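Local coordinates for protein probable endonuclease 4 (Thermotoga maritima, PDB 4HNO) that probably cleaves phosphodiester bonds at apurinic or apyrimidinic sites in DNA, as a metal-dependent repair endonuclease of the TIM-barrel class, at residues 38-43 / 73-78; 42-47 / 91-96; 50-55 / 101-106; 97-102 / 137-142; 124-129 / 167-172. All coordinates share one frame; numbering follows the deposited sequence. Where two conformers were deposited one is given.

Contact 1 of 5, residues 38-43 / 73-78; sequences NARSWS and SGYLIN
The backbones of Ser-41 and Leu-76 pass each other at a CA-CA distance of 7.5 Å, where the loop after strand 31-34 meets a type I beta turn, Gly-74 to Ile-77, in the loop after strand 69-72. Both are beta-alpha loops of a TIM barrel, and loops of this kind frame the active-site mouth in that fold. Leu-76, whose CB is directed at the other loop, contributes the largest share of the buried surface. Its CB sits over one face of the Trp-42 six-membered ring, a CH-pi contact 4.3 Å from the centroid and 28° off the normal. The Ile-77 CA lies instead at that ring's edge. CG of Leu-76 stands anti to the carbonyl carbon (chi1 -57°); beyond it CD1 rests 3.6 Å from Ser-41 O, while CD2 covers the centre of the Tyr-75 ring in the conformer described. In that conformer Tyr-75 turns its edge to the first loop, CE2 4.2 Å from Ala-39 O. Trp-42 CH2 comes nearest of all, 3.4 Å from Leu-76 O.

Contact 2 of 5, residues 42-47 / 91-96; sequences WSAKLP and VELLKK
Lys-96 folds over Ala-44 and Leu-46, tying helix 84-104 of the TIM barrel to the extended loop that leads from strand 31-34 into helix 49-61. It is a good example of a lysine used for both its methylenes and its charge. The CB is directed at the loop, and CG, anti to the backbone N (chi1 167°), lies 4.1 Å from the Ala-44 CB. Bends at the next three torsions then curl the chain back over the loop. CD packs against Leu-46 CD2 at 3.8 Å, the two side chains crossing obliquely, and CE stays beside the same methyl. At the tip, NZ donates a 2.9 Å hydrogen bond to Ala-44 O, approaching nearly along the C=O axis with a C=O...N angle of 174°.

One turn earlier on the helix, Leu-93 packs beneath the loop. Its CD1 contacts both Trp-42 O and, at 3.9 Å, Ala-44 CB, whereas CD2 meets Trp-42 CE3 at 4.1 Å, with the leucine and indole side chains crossing at about a right angle. Within the helix, Lys-95 NZ forms a salt bridge with Glu-92 OE2, reaching it on its syn side at 2.9 Å, 22° out of the carboxylate plane.

Contact 3 of 5, residues 50-55 / 101-106; sequences EAATKF and CRKLGI
Phe-55 meets Leu-104 and Ile-106 where helix 49-61 packs on the C-terminal end of helix 84-104. The first shell is built round its ring. Leu-104 O lies in the ring plane at the edge, 3.4 Å from CE2, so the carbonyl oxygen faces the rim of C-H groups. No polar partner for this buried oxygen is found in the model, and the weakly positive ring edge may ease its burial a little. Leu-104 CD2 touches Phe-55 CD2 at 3.9 Å, and Ile-106 CD1, in the conformer described, approaches CZ at 4.0 Å; both aliphatic side chains cross the phenylalanine at about a right angle. The CB of Phe-55 is directed at the second segment, and chi1 (172°) sets CG anti to the backbone N.

One turn back, the small side chain of Ala-52 lets the backbones close to 5.2 Å between its CA and that of Leu-104. Its CB sits 3.7 Å from Lys-103 O and near Lys-103 CG. Beyond CG the lysine runs extended to Pro-47 O, its hydrogen-bond partner, and to Asp-49, with which it forms a salt bridge. Gly-105, at phi 91°, is the first residue past the helix, and Ile-106 follows. Phe-17 packs on Phe-55 and Leu-104, and Ile-106 on strand 69-72. These are two successive outer helices of a TIM barrel, packed side by side over the strands.

Contact 4 of 5, residues 97-102 / 137-142; sequences EVEICR and NNTEGV
Glu-99 OE2 accepts a 2.6 Å hydrogen bond from a water that itself accepts one from Glu-140 N at 2.9 Å, so a single solvent molecule bridges helix and loop. The same carboxylate oxygen lies 3.6 Å from Thr-139 CG2, the two side chains sliding past each other in opposite directions. Beneath this polar bridge the contact is apolar. Val-98 and Thr-139 reach toward each other tip to tip, with Val-98 CG1 3.6 Å from Thr-139 CB. The threonine hydroxyl takes the crowded position between backbone N and carbonyl carbon (chi1 60°) and bonds to Val-135 O and Arg-175. The 137-142 loop is an alpha-beta connection of the TIM barrel, leading from helix 121-136 into strand 143-147, and it passes beside helix 84-104. Val-142, at the entry to that strand, sets its CB 3.8 Å from Val-98 CG1, while its CG2 packs on Cys-101 CB at 3.9 Å. At the exposed margin, in the conformer described, Arg-102 CD lies 3.7 Å from Glu-140 O.

Contact 5 of 5, residues 124-129 / 167-172; sequences GIDRIV and RDLVDQ
Val-129 and Leu-169 bury the most surface here, and Val-170 adds a smaller share. The valine CB is directed at the second segment, and both its methyls face Leu-169 CB, CG1 also the carbonyl O. CG2 touches Leu-169 CB at 3.7 Å, whereas CG1, anti to the backbone N (chi1 170°), lies 3.7 Å from Leu-169 O. The two side chains cross at about a right angle, and CG2 also meets Leu-169 CD1, more loosely, at 4.1 Å.

The CD1 tip reaches Asp-126 and Ile-125, about one turn earlier on the helix. Leu-169 CD1 comes within 4.1 Å of Asp-126 OD2, a nonpolar methyl beside a carboxylate oxygen at the exposed margin, and Ile-125 CG2 is a looser neighbour of that methyl, at 4.4 Å. Val-170, itself buried, sets CG2 4.3 Å from Val-129 CG1. The CA atoms of these two valines are 5.6 Å apart, the closest pair of CA atoms in the contact.

The contact is thus made almost wholly by aliphatic groups. It joins two helices on the outside of the TIM barrel, away from the metal sites. Ile-166 of helix 160-169 extends the same surface against Val-129 and Ile-125, Val-170 also packs on Leu-132 and Leu-136 of helix 121-136, and Ile-125 and Ile-128 reach the short strand 155-156.

How the contacts relate
Helix 84-104 organises contacts 2, 4 and 3, which follow along it in that order; the centres of contacts 2 and 4 are about 10 Å apart. Contacts 3 and 4 share Cys-101 and Arg-102, their centres about 12 Å apart. Contact 1 shares Trp-42 with contact 2, their centres about 8 Å apart, and is joined to the 97-102 segment of contact 4 by Glu-97, whose carboxylate accepts bonds from Ser-73 OG and Gly-74 N. Contact 5 connects only with contact 4, through Asn-137 bonding to Asp-171 and Gln-172. Contact 1 is nearest the active site: the Tyr-75 side chain is about 9 Å from a bound zinc ion, and Ser-73 directly follows the zinc ligand His-72.

Contact 1 of 5, residues 38-43 / 73-78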
# COMPACT_ATOMS: atom_id res chain seq x y z
N ASN A 38 -3.26 -15.31 -6.96
CA ASN A 38 -4.56 -15.55 -6.35
C ASN A 38 -4.53 -16.81 -5.49
O ASN A 38 -5.52 -17.55 -5.41
CB ASN A 38 -5.62 -15.68 -7.43
CG ASN A 38 -5.59 -17.03 -8.11
OD1 ASN A 38 -4.55 -17.47 -8.60
ND2 ASN A 38 -6.74 -17.71 -8.12
N ALA A 39 -3.40 -17.09 -4.87
CA ALA A 39 -3.28 -18.29 -4.05
C ALA A 39 -4.20 -18.26 -2.83
O ALA A 39 -4.39 -17.23 -2.20
CB ALA A 39 -1.83 -18.48 -3.62
N ARG A 40 -4.75 -19.41 -2.46
CA ARG A 40 -5.58 -19.49 -1.27
C ARG A 40 -4.86 -20.16 -0.15
O ARG A 40 -5.44 -20.41 0.91
CB ARG A 40 -6.86 -20.24 -1.58
CG ARG A 40 -7.85 -19.35 -2.23
CD ARG A 40 -8.70 -20.14 -3.16
NE ARG A 40 -9.65 -20.98 -2.45
CZ ARG A 40 -10.59 -21.69 -3.07
NH1 ARG A 40 -10.67 -21.67 -4.40
NH2 ARG A 40 -11.47 -22.40 -2.37
N SER A 41 -3.60 -20.50 -0.36
CA SER A 41 -2.82 -21.12 0.70
C SER A 41 -1.37 -20.65 0.54
O SER A 41 -1.10 -19.55 0.04
CB SER A 41 -3.00 -22.66 0.73
OG SER A 41 -2.33 -23.30 1.83
N TRP A 42 -0.45 -21.49 0.99
CA TRP A 42 0.89 -21.05 1.26
C TRP A 42 1.84 -21.17 0.07
O TRP A 42 3.01 -20.82 0.21
CB TRP A 42 1.41 -21.82 2.45
CG TRP A 42 0.71 -21.47 3.72
CD1 TRP A 42 -0.08 -22.28 4.48
CD2 TRP A 42 0.76 -20.22 4.39
NE1 TRP A 42 -0.50 -21.61 5.58
CE2 TRP A 42 0.01 -20.34 5.56
CE3 TRP A 42 1.41 -19.00 4.13
CZ2 TRP A 42 -0.15 -19.29 6.46
CZ3 TRP A 42 1.26 -17.97 5.02
CH2 TRP A 42 0.49 -18.12 6.18
N SER A 43 1.36 -21.61 -1.08
CA SER A 43 2.18 -21.68 -2.28
C SER A 43 1.56 -20.83 -3.37
O SER A 43 0.33 -20.71 -3.46
CB SER A 43 2.36 -23.11 -2.74
OG SER A 43 1.12 -23.69 -3.06
N SER A 73 0.97 -7.60 -0.98
CA SER A 73 1.21 -8.94 -0.49
C SER A 73 -0.10 -9.56 -0.07
O SER A 73 -1.06 -8.87 0.27
CB SER A 73 2.20 -8.82 0.67
OG SER A 73 2.50 -10.02 1.31
N GLY A 74 -0.13 -10.88 -0.09
CA GLY A 74 -1.33 -11.62 0.23
C GLY A 74 -1.74 -11.55 1.68
O GLY A 74 -0.92 -11.43 2.60
N TYR A 75 -3.05 -11.74 1.83
CA TYR A 75 -3.80 -11.66 3.08
C TYR A 75 -3.36 -12.62 4.20
O TYR A 75 -3.61 -12.37 5.38
CB TYR A 75 -5.31 -11.78 2.78
CG TYR A 75 -5.91 -13.13 2.41
CD1 TYR A 75 -6.86 -13.72 3.24
CD2 TYR A 75 -5.61 -13.79 1.20
CE1 TYR A 75 -7.46 -14.93 2.92
CE2 TYR A 75 -6.21 -15.02 0.88
CZ TYR A 75 -7.13 -15.58 1.75
OH TYR A 75 -7.73 -16.78 1.44
N LEU A 76 -2.70 -13.70 3.82
CA LEU A 76 -2.28 -14.78 4.76
C LEU A 76 -0.98 -14.51 5.49
O LEU A 76 -0.75 -15.02 6.57
CB LEU A 76 -2.07 -16.11 3.99
CG LEU A 76 -3.19 -16.70 3.15
CD1 LEU A 76 -2.84 -18.14 2.85
CD2 LEU A 76 -4.50 -16.56 3.87
N ILE A 77 -0.08 -13.79 4.83
CA ILE A 77 1.26 -13.62 5.38
C ILE A 77 1.19 -12.81 6.67
O ILE A 77 0.55 -11.76 6.72
CB ILE A 77 2.13 -12.96 4.32
CG1 ILE A 77 2.42 -13.96 3.19
CG2 ILE A 77 3.41 -12.37 4.93
CD1 ILE A 77 2.93 -13.29 1.94
N ASN A 78 1.83 -13.32 7.70
CA ASN A 78 1.85 -12.65 8.99
C ASN A 78 3.18 -12.90 9.68
O ASN A 78 3.35 -13.86 10.42
CB ASN A 78 0.70 -13.12 9.87
CG ASN A 78 0.69 -12.40 11.19
OD1 ASN A 78 1.46 -11.46 11.41
ND2 ASN A 78 -0.15 -12.86 12.11

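Contact 2 of 5, residues 42-47 / 91-96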
# COMPACT_ATOMS: atom_id res chain seq x y z
N TRP A 42 -0.45 -21.49 0.99
CA TRP A 42 0.89 -21.05 1.26
C TRP A 42 1.84 -21.17 0.07
O TRP A 42 3.01 -20.82 0.21
CB TRP A 42 1.41 -21.82 2.45
CG TRP A 42 0.71 -21.47 3.72
CD1 TRP A 42 -0.08 -22.28 4.48
CD2 TRP A 42 0.76 -20.22 4.39
NE1 TRP A 42 -0.50 -21.61 5.58
CE2 TRP A 42 0.01 -20.34 5.56
CE3 TRP A 42 1.41 -19.00 4.13
CZ2 TRP A 42 -0.15 -19.29 6.46
CZ3 TRP A 42 1.26 -17.97 5.02
CH2 TRP A 42 0.49 -18.12 6.18
N SER A 43 1.36 -21.61 -1.08
CA SER A 43 2.18 -21.68 -2.28
C SER A 43 1.56 -20.83 -3.37
O SER A 43 0.33 -20.71 -3.46
CB SER A 43 2.36 -23.11 -2.74
OG SER A 43 1.12 -23.69 -3.06
N ALA A 44 2.40 -20.22 -4.18
CA ALA A 44 1.94 -19.42 -5.30
C ALA A 44 2.82 -19.69 -6.51
O ALA A 44 4.04 -19.78 -6.42
CB ALA A 44 1.98 -17.93 -4.97
N LYS A 45 2.18 -19.78 -7.66
CA LYS A 45 2.91 -19.89 -8.92
C LYS A 45 3.52 -18.56 -9.32
O LYS A 45 3.04 -17.47 -8.97
CB LYS A 45 1.97 -20.35 -10.03
CG LYS A 45 1.48 -21.77 -9.86
CD LYS A 45 0.64 -22.21 -11.04
CE LYS A 45 -0.38 -23.27 -10.62
NZ LYS A 45 -1.03 -23.93 -11.78
N LEU A 46 4.58 -18.67 -10.10
CA LEU A 46 5.11 -17.54 -10.83
C LEU A 46 4.27 -17.29 -12.08
O LEU A 46 3.72 -18.22 -12.67
CB LEU A 46 6.52 -17.82 -11.34
CG LEU A 46 7.58 -17.98 -10.28
CD1 LEU A 46 8.87 -18.39 -10.96
CD2 LEU A 46 7.81 -16.69 -9.54
N PRO A 47 4.26 -16.05 -12.57
CA PRO A 47 3.78 -15.84 -13.93
C PRO A 47 4.67 -16.62 -14.89
O PRO A 47 5.87 -16.74 -14.67
CB PRO A 47 3.96 -14.34 -14.15
CG PRO A 47 4.98 -13.92 -13.22
CD PRO A 47 4.82 -14.82 -11.99
N VAL A 91 7.20 -16.36 5.70
CA VAL A 91 8.49 -15.98 5.16
C VAL A 91 8.68 -16.57 3.76
O VAL A 91 9.10 -15.89 2.83
CB VAL A 91 9.63 -16.40 6.10
CG1 VAL A 91 10.99 -16.35 5.42
CG2 VAL A 91 9.61 -15.56 7.36
N GLU A 92 8.36 -17.85 3.60
CA GLU A 92 8.59 -18.48 2.32
C GLU A 92 7.66 -17.94 1.25
O GLU A 92 8.07 -17.76 0.10
CB GLU A 92 8.50 -20.00 2.42
CG GLU A 92 9.61 -20.61 3.27
CD GLU A 92 11.01 -20.24 2.80
OE1 GLU A 92 11.27 -20.33 1.58
OE2 GLU A 92 11.84 -19.83 3.65
N LEU A 93 6.41 -17.66 1.60
CA LEU A 93 5.50 -17.10 0.61
C LEU A 93 5.90 -15.67 0.26
O LEU A 93 5.80 -15.27 -0.89
CB LEU A 93 4.04 -17.19 1.06
CG LEU A 93 3.02 -16.71 0.03
CD1 LEU A 93 3.13 -17.45 -1.28
CD2 LEU A 93 1.63 -16.83 0.62
N LEU A 94 6.38 -14.90 1.24
CA LEU A 94 6.82 -13.55 0.93
C LEU A 94 8.04 -13.56 0.01
O LEU A 94 8.12 -12.73 -0.90
CB LEU A 94 7.09 -12.80 2.23
CG LEU A 94 7.31 -11.30 2.09
CD1 LEU A 94 6.16 -10.60 1.43
CD2 LEU A 94 7.55 -10.68 3.46
N LYS A 95 8.96 -14.51 0.20
CA LYS A 95 10.06 -14.65 -0.75
C LYS A 95 9.53 -14.91 -2.16
O LYS A 95 10.02 -14.33 -3.13
CB LYS A 95 11.01 -15.79 -0.37
CG LYS A 95 11.89 -15.59 0.84
CD LYS A 95 12.66 -16.87 1.22
CE LYS A 95 13.44 -16.73 2.48
NZ LYS A 95 13.99 -18.03 2.90
N LYS A 96 8.56 -15.81 -2.27
CA LYS A 96 7.95 -16.07 -3.57
C LYS A 96 7.29 -14.81 -4.15
O LYS A 96 7.43 -14.53 -5.33
CB LYS A 96 6.96 -17.23 -3.45
CG LYS A 96 6.04 -17.42 -4.64
CD LYS A 96 6.68 -17.59 -6.01
CE LYS A 96 7.57 -18.79 -6.15
NZ LYS A 96 6.83 -20.05 -5.90

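Contact 3 of 5, residues 50-55 / 101-106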
# COMPACT_ATOMS: atom_id res chain seq x y z
N GLU A 50 5.88 -16.14 -20.77
CA GLU A 50 5.03 -15.45 -21.72
C GLU A 50 4.19 -14.39 -21.03
O GLU A 50 4.06 -13.27 -21.54
CB GLU A 50 4.14 -16.48 -22.42
CG GLU A 50 3.14 -15.91 -23.40
CD GLU A 50 3.77 -15.42 -24.67
OE1 GLU A 50 3.09 -14.71 -25.45
OE2 GLU A 50 4.97 -15.72 -24.90
N ALA A 51 3.62 -14.73 -19.88
CA ALA A 51 2.79 -13.78 -19.17
C ALA A 51 3.58 -12.56 -18.72
O ALA A 51 3.09 -11.43 -18.78
CB ALA A 51 2.14 -14.46 -17.96
N ALA A 52 4.80 -12.78 -18.23
CA ALA A 52 5.62 -11.68 -17.77
C ALA A 52 6.03 -10.79 -18.94
O ALA A 52 6.02 -9.57 -18.82
CB ALA A 52 6.84 -12.20 -17.04
N THR A 53 6.38 -11.40 -20.07
CA THR A 53 6.76 -10.62 -21.23
C THR A 53 5.59 -9.78 -21.72
O THR A 53 5.74 -8.61 -22.05
CB THR A 53 7.25 -11.55 -22.33
OG1 THR A 53 8.43 -12.20 -21.86
CG2 THR A 53 7.54 -10.80 -23.60
N LYS A 54 4.40 -10.37 -21.77
CA LYS A 54 3.23 -9.64 -22.26
C LYS A 54 2.92 -8.47 -21.32
O LYS A 54 2.53 -7.40 -21.77
CB LYS A 54 2.03 -10.58 -22.40
CG LYS A 54 0.93 -9.95 -23.20
CD LYS A 54 -0.11 -10.97 -23.64
CE LYS A 54 -1.25 -10.30 -24.39
NZ LYS A 54 -2.31 -11.27 -24.78
N PHE A 55 3.04 -8.70 -20.02
CA PHE A 55 2.85 -7.62 -19.05
C PHE A 55 3.81 -6.47 -19.31
O PHE A 55 3.40 -5.31 -19.38
CB PHE A 55 3.00 -8.17 -17.64
CG PHE A 55 3.01 -7.11 -16.58
CD1 PHE A 55 1.85 -6.42 -16.26
CD2 PHE A 55 4.16 -6.79 -15.91
CE1 PHE A 55 1.85 -5.44 -15.29
CE2 PHE A 55 4.17 -5.81 -14.95
CZ PHE A 55 3.03 -5.14 -14.64
N CYS A 101 7.28 -10.39 -8.15
CA CYS A 101 7.53 -9.00 -8.51
C CYS A 101 8.74 -8.88 -9.42
O CYS A 101 8.70 -8.19 -10.43
CB CYS A 101 7.76 -8.16 -7.25
SG CYS A 101 6.30 -7.90 -6.23
N ARG A 102 9.83 -9.54 -9.04
CA ARG A 102 11.06 -9.45 -9.80
C ARG A 102 10.84 -9.95 -11.23
O ARG A 102 11.35 -9.35 -12.17
CB ARG A 102 12.16 -10.23 -9.05
CG ARG A 102 13.55 -10.21 -9.63
CD ARG A 102 14.40 -8.96 -9.37
NE ARG A 102 13.92 -7.83 -10.15
CZ ARG A 102 14.20 -7.65 -11.44
NH1 ARG A 102 13.70 -6.59 -12.05
NH2 ARG A 102 14.98 -8.50 -12.13
N LYS A 103 10.08 -11.02 -11.42
CA LYS A 103 9.84 -11.55 -12.76
C LYS A 103 9.00 -10.60 -13.61
O LYS A 103 9.24 -10.47 -14.81
CB LYS A 103 9.21 -12.94 -12.67
CG LYS A 103 9.15 -13.62 -14.03
CD LYS A 103 8.81 -15.08 -13.97
CE LYS A 103 8.81 -15.67 -15.38
NZ LYS A 103 8.54 -17.11 -15.40
N LEU A 104 8.02 -9.95 -12.99
CA LEU A 104 7.19 -8.96 -13.67
C LEU A 104 7.88 -7.62 -13.90
O LEU A 104 7.42 -6.85 -14.74
CB LEU A 104 5.90 -8.71 -12.88
CG LEU A 104 4.93 -9.88 -12.78
CD1 LEU A 104 3.78 -9.52 -11.85
CD2 LEU A 104 4.41 -10.31 -14.15
N GLY A 105 8.94 -7.35 -13.14
CA GLY A 105 9.58 -6.05 -13.14
C GLY A 105 9.03 -5.08 -12.09
O GLY A 105 9.48 -3.95 -12.01
N ILE A 106 8.07 -5.51 -11.30
CA ILE A 106 7.49 -4.65 -10.27
C ILE A 106 8.54 -4.41 -9.18
O ILE A 106 9.22 -5.33 -8.72
CB ILE A 106 6.21 -5.30 -9.70
CG1 ILE A 106 5.10 -5.37 -10.75
CG2 ILE A 106 5.74 -4.61 -8.44
CD1 ILE A 106 4.43 -4.07 -11.02

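Contact 4 of 5, residues 97-102 / 137-142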
# COMPACT_ATOMS: atom_id res chain seq x y z
N GLU A 97 6.59 -14.04 -3.31
CA GLU A 97 5.99 -12.81 -3.82
C GLU A 97 7.05 -11.84 -4.32
O GLU A 97 6.84 -11.18 -5.34
CB GLU A 97 5.13 -12.17 -2.74
CG GLU A 97 3.89 -12.95 -2.42
CD GLU A 97 3.01 -12.22 -1.37
OE1 GLU A 97 1.82 -12.54 -1.28
OE2 GLU A 97 3.57 -11.35 -0.66
N VAL A 98 8.18 -11.74 -3.63
CA VAL A 98 9.28 -10.92 -4.13
C VAL A 98 9.73 -11.41 -5.49
O VAL A 98 9.98 -10.62 -6.40
CB VAL A 98 10.44 -10.88 -3.11
CG1 VAL A 98 11.69 -10.29 -3.75
CG2 VAL A 98 10.03 -10.08 -1.88
N GLU A 99 9.85 -12.73 -5.65
CA GLU A 99 10.28 -13.26 -6.92
C GLU A 99 9.24 -13.07 -8.02
O GLU A 99 9.62 -12.87 -9.18
CB GLU A 99 10.73 -14.69 -6.73
CG GLU A 99 12.04 -14.75 -5.87
CD GLU A 99 13.24 -13.96 -6.51
OE1 GLU A 99 13.56 -14.23 -7.69
OE2 GLU A 99 13.84 -13.08 -5.86
N ILE A 100 7.96 -13.09 -7.70
CA ILE A 100 6.94 -12.74 -8.66
C ILE A 100 7.12 -11.30 -9.12
O ILE A 100 7.10 -11.00 -10.32
CB ILE A 100 5.51 -12.95 -8.08
CG1 ILE A 100 5.23 -14.44 -7.89
CG2 ILE A 100 4.48 -12.29 -8.96
CD1 ILE A 100 4.06 -14.76 -6.98
N CYS A 101 7.28 -10.39 -8.15
CA CYS A 101 7.53 -9.00 -8.51
C CYS A 101 8.74 -8.88 -9.42
O CYS A 101 8.70 -8.19 -10.43
CB CYS A 101 7.76 -8.16 -7.25
SG CYS A 101 6.30 -7.90 -6.23
N ARG A 102 9.83 -9.54 -9.04
CA ARG A 102 11.06 -9.45 -9.80
C ARG A 102 10.84 -9.95 -11.23
O ARG A 102 11.35 -9.35 -12.17
CB ARG A 102 12.16 -10.23 -9.05
CG ARG A 102 13.55 -10.21 -9.63
CD ARG A 102 14.40 -8.96 -9.37
NE ARG A 102 13.92 -7.83 -10.15
CZ ARG A 102 14.20 -7.65 -11.44
NH1 ARG A 102 13.70 -6.59 -12.05
NH2 ARG A 102 14.98 -8.50 -12.13
N ASN A 137 17.42 -10.67 2.67
CA ASN A 137 18.77 -11.18 2.56
C ASN A 137 18.89 -12.37 1.62
O ASN A 137 20.00 -12.85 1.40
CB ASN A 137 19.35 -11.52 3.93
CG ASN A 137 19.58 -10.30 4.83
OD1 ASN A 137 19.71 -9.16 4.37
ND2 ASN A 137 19.67 -10.55 6.12
N ASN A 138 17.78 -12.83 1.05
CA ASN A 138 17.77 -13.93 0.11
C ASN A 138 17.11 -13.57 -1.22
O ASN A 138 16.80 -14.44 -2.01
CB ASN A 138 17.12 -15.17 0.73
CG ASN A 138 17.99 -15.78 1.77
OD1 ASN A 138 19.01 -16.40 1.45
ND2 ASN A 138 17.65 -15.59 3.02
N THR A 139 16.96 -12.26 -1.46
CA THR A 139 16.40 -11.75 -2.70
C THR A 139 17.16 -10.46 -3.05
O THR A 139 17.92 -9.94 -2.23
CB THR A 139 14.92 -11.41 -2.56
OG1 THR A 139 14.73 -10.43 -1.55
CG2 THR A 139 14.07 -12.65 -2.27
N GLU A 140 16.91 -9.94 -4.23
CA GLU A 140 17.45 -8.63 -4.63
C GLU A 140 16.40 -7.77 -5.29
O GLU A 140 15.44 -8.25 -5.86
CB GLU A 140 18.65 -8.77 -5.58
CG GLU A 140 19.83 -9.52 -4.99
CD GLU A 140 20.48 -8.85 -3.79
OE1 GLU A 140 20.29 -7.63 -3.57
OE2 GLU A 140 21.23 -9.54 -3.07
N GLY A 141 16.63 -6.47 -5.20
CA GLY A 141 15.99 -5.48 -6.05
C GLY A 141 14.73 -4.91 -5.42
O GLY A 141 14.60 -3.72 -5.16
N VAL A 142 13.76 -5.77 -5.19
CA VAL A 142 12.43 -5.36 -4.78
C VAL A 142 12.51 -4.70 -3.41
O VAL A 142 13.22 -5.17 -2.52
CB VAL A 142 11.48 -6.59 -4.75
CG1 VAL A 142 10.11 -6.22 -4.20
CG2 VAL A 142 11.35 -7.19 -6.13
O HOH W 1 16.10 -11.88 -6.22

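Contact 5 of 5, residues 124-129 / 167-172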
# COMPACT_ATOMS: atom_id res chain seq x y z
N GLY A 124 6.62 -9.10 18.71
CA GLY A 124 6.10 -9.17 17.36
C GLY A 124 6.92 -8.38 16.37
O GLY A 124 7.17 -8.87 15.26
N ILE A 125 7.36 -7.18 16.76
CA ILE A 125 8.25 -6.41 15.91
C ILE A 125 9.51 -7.20 15.62
O ILE A 125 9.98 -7.23 14.48
CB ILE A 125 8.53 -5.03 16.52
CG1 ILE A 125 7.29 -4.17 16.35
CG2 ILE A 125 9.77 -4.39 15.91
CD1 ILE A 125 7.37 -2.82 17.04
N ASP A 126 10.09 -7.83 16.64
CA ASP A 126 11.31 -8.59 16.40
C ASP A 126 11.05 -9.74 15.42
O ASP A 126 11.92 -10.03 14.58
CB ASP A 126 11.90 -9.11 17.70
CG ASP A 126 12.64 -8.05 18.50
OD1 ASP A 126 12.86 -8.29 19.70
OD2 ASP A 126 12.99 -6.99 17.94
N ARG A 127 9.90 -10.39 15.49
CA ARG A 127 9.58 -11.46 14.54
C ARG A 127 9.43 -10.90 13.13
O ARG A 127 9.85 -11.54 12.16
CB ARG A 127 8.32 -12.23 14.95
CG ARG A 127 8.54 -13.14 16.16
CD ARG A 127 7.38 -14.08 16.41
NE ARG A 127 6.16 -13.40 16.78
CZ ARG A 127 5.79 -13.13 18.02
NH1 ARG A 127 4.62 -12.54 18.23
NH2 ARG A 127 6.56 -13.45 19.07
N ILE A 128 8.83 -9.72 13.00
CA ILE A 128 8.68 -9.10 11.68
C ILE A 128 10.07 -8.79 11.12
O ILE A 128 10.36 -9.06 9.96
CB ILE A 128 7.84 -7.84 11.75
CG1 ILE A 128 6.40 -8.17 12.14
CG2 ILE A 128 7.87 -7.12 10.40
CD1 ILE A 128 5.62 -6.94 12.58
N VAL A 129 10.94 -8.20 11.93
CA VAL A 129 12.29 -7.89 11.51
C VAL A 129 13.02 -9.14 11.07
O VAL A 129 13.68 -9.17 10.03
CB VAL A 129 13.05 -7.17 12.64
CG1 VAL A 129 14.52 -7.05 12.33
CG2 VAL A 129 12.43 -5.78 12.89
N ARG A 167 11.56 -0.83 10.61
CA ARG A 167 12.46 -0.49 9.54
C ARG A 167 13.88 -0.29 10.06
O ARG A 167 14.86 -0.74 9.45
CB ARG A 167 11.98 0.76 8.82
CG ARG A 167 12.96 1.22 7.76
CD ARG A 167 12.40 2.31 6.84
NE ARG A 167 13.38 2.57 5.84
CZ ARG A 167 14.40 3.39 5.97
NH1 ARG A 167 14.48 4.20 7.00
NH2 ARG A 167 15.31 3.41 5.01
N ASP A 168 14.01 0.39 11.19
CA ASP A 168 15.33 0.76 11.67
C ASP A 168 16.14 -0.45 12.15
O ASP A 168 17.36 -0.37 12.25
CB ASP A 168 15.22 1.82 12.76
CG ASP A 168 14.87 3.20 12.20
OD1 ASP A 168 14.78 3.36 10.96
OD2 ASP A 168 14.69 4.13 13.02
N LEU A 169 15.49 -1.59 12.38
CA LEU A 169 16.18 -2.80 12.78
C LEU A 169 16.53 -3.73 11.62
O LEU A 169 17.32 -4.64 11.82
CB LEU A 169 15.33 -3.58 13.79
CG LEU A 169 15.26 -2.98 15.19
CD1 LEU A 169 14.11 -3.59 15.97
CD2 LEU A 169 16.58 -3.19 15.93
N VAL A 170 15.94 -3.55 10.45
CA VAL A 170 16.17 -4.45 9.32
C VAL A 170 17.54 -4.21 8.71
O VAL A 170 17.98 -3.07 8.57
CB VAL A 170 15.04 -4.24 8.28
CG1 VAL A 170 15.31 -4.93 6.95
CG2 VAL A 170 13.72 -4.72 8.84
N ASP A 171 18.21 -5.29 8.31
CA ASP A 171 19.57 -5.16 7.77
C ASP A 171 19.58 -4.29 6.50
O ASP A 171 20.37 -3.34 6.37
CB ASP A 171 20.15 -6.53 7.42
CG ASP A 171 20.33 -7.47 8.58
OD1 ASP A 171 20.50 -7.01 9.70
OD2 ASP A 171 20.36 -8.70 8.30
N GLN A 172 18.69 -4.58 5.58
CA GLN A 172 18.62 -3.89 4.29
C GLN A 172 17.54 -2.83 4.33
O GLN A 172 16.55 -2.87 3.60
CB GLN A 172 18.43 -4.87 3.13
CG GLN A 172 19.63 -5.78 2.98
CD GLN A 172 19.63 -6.56 1.70
OE1 GLN A 172 19.46 -6.01 0.60
NE2 GLN A 172 19.81 -7.86 1.80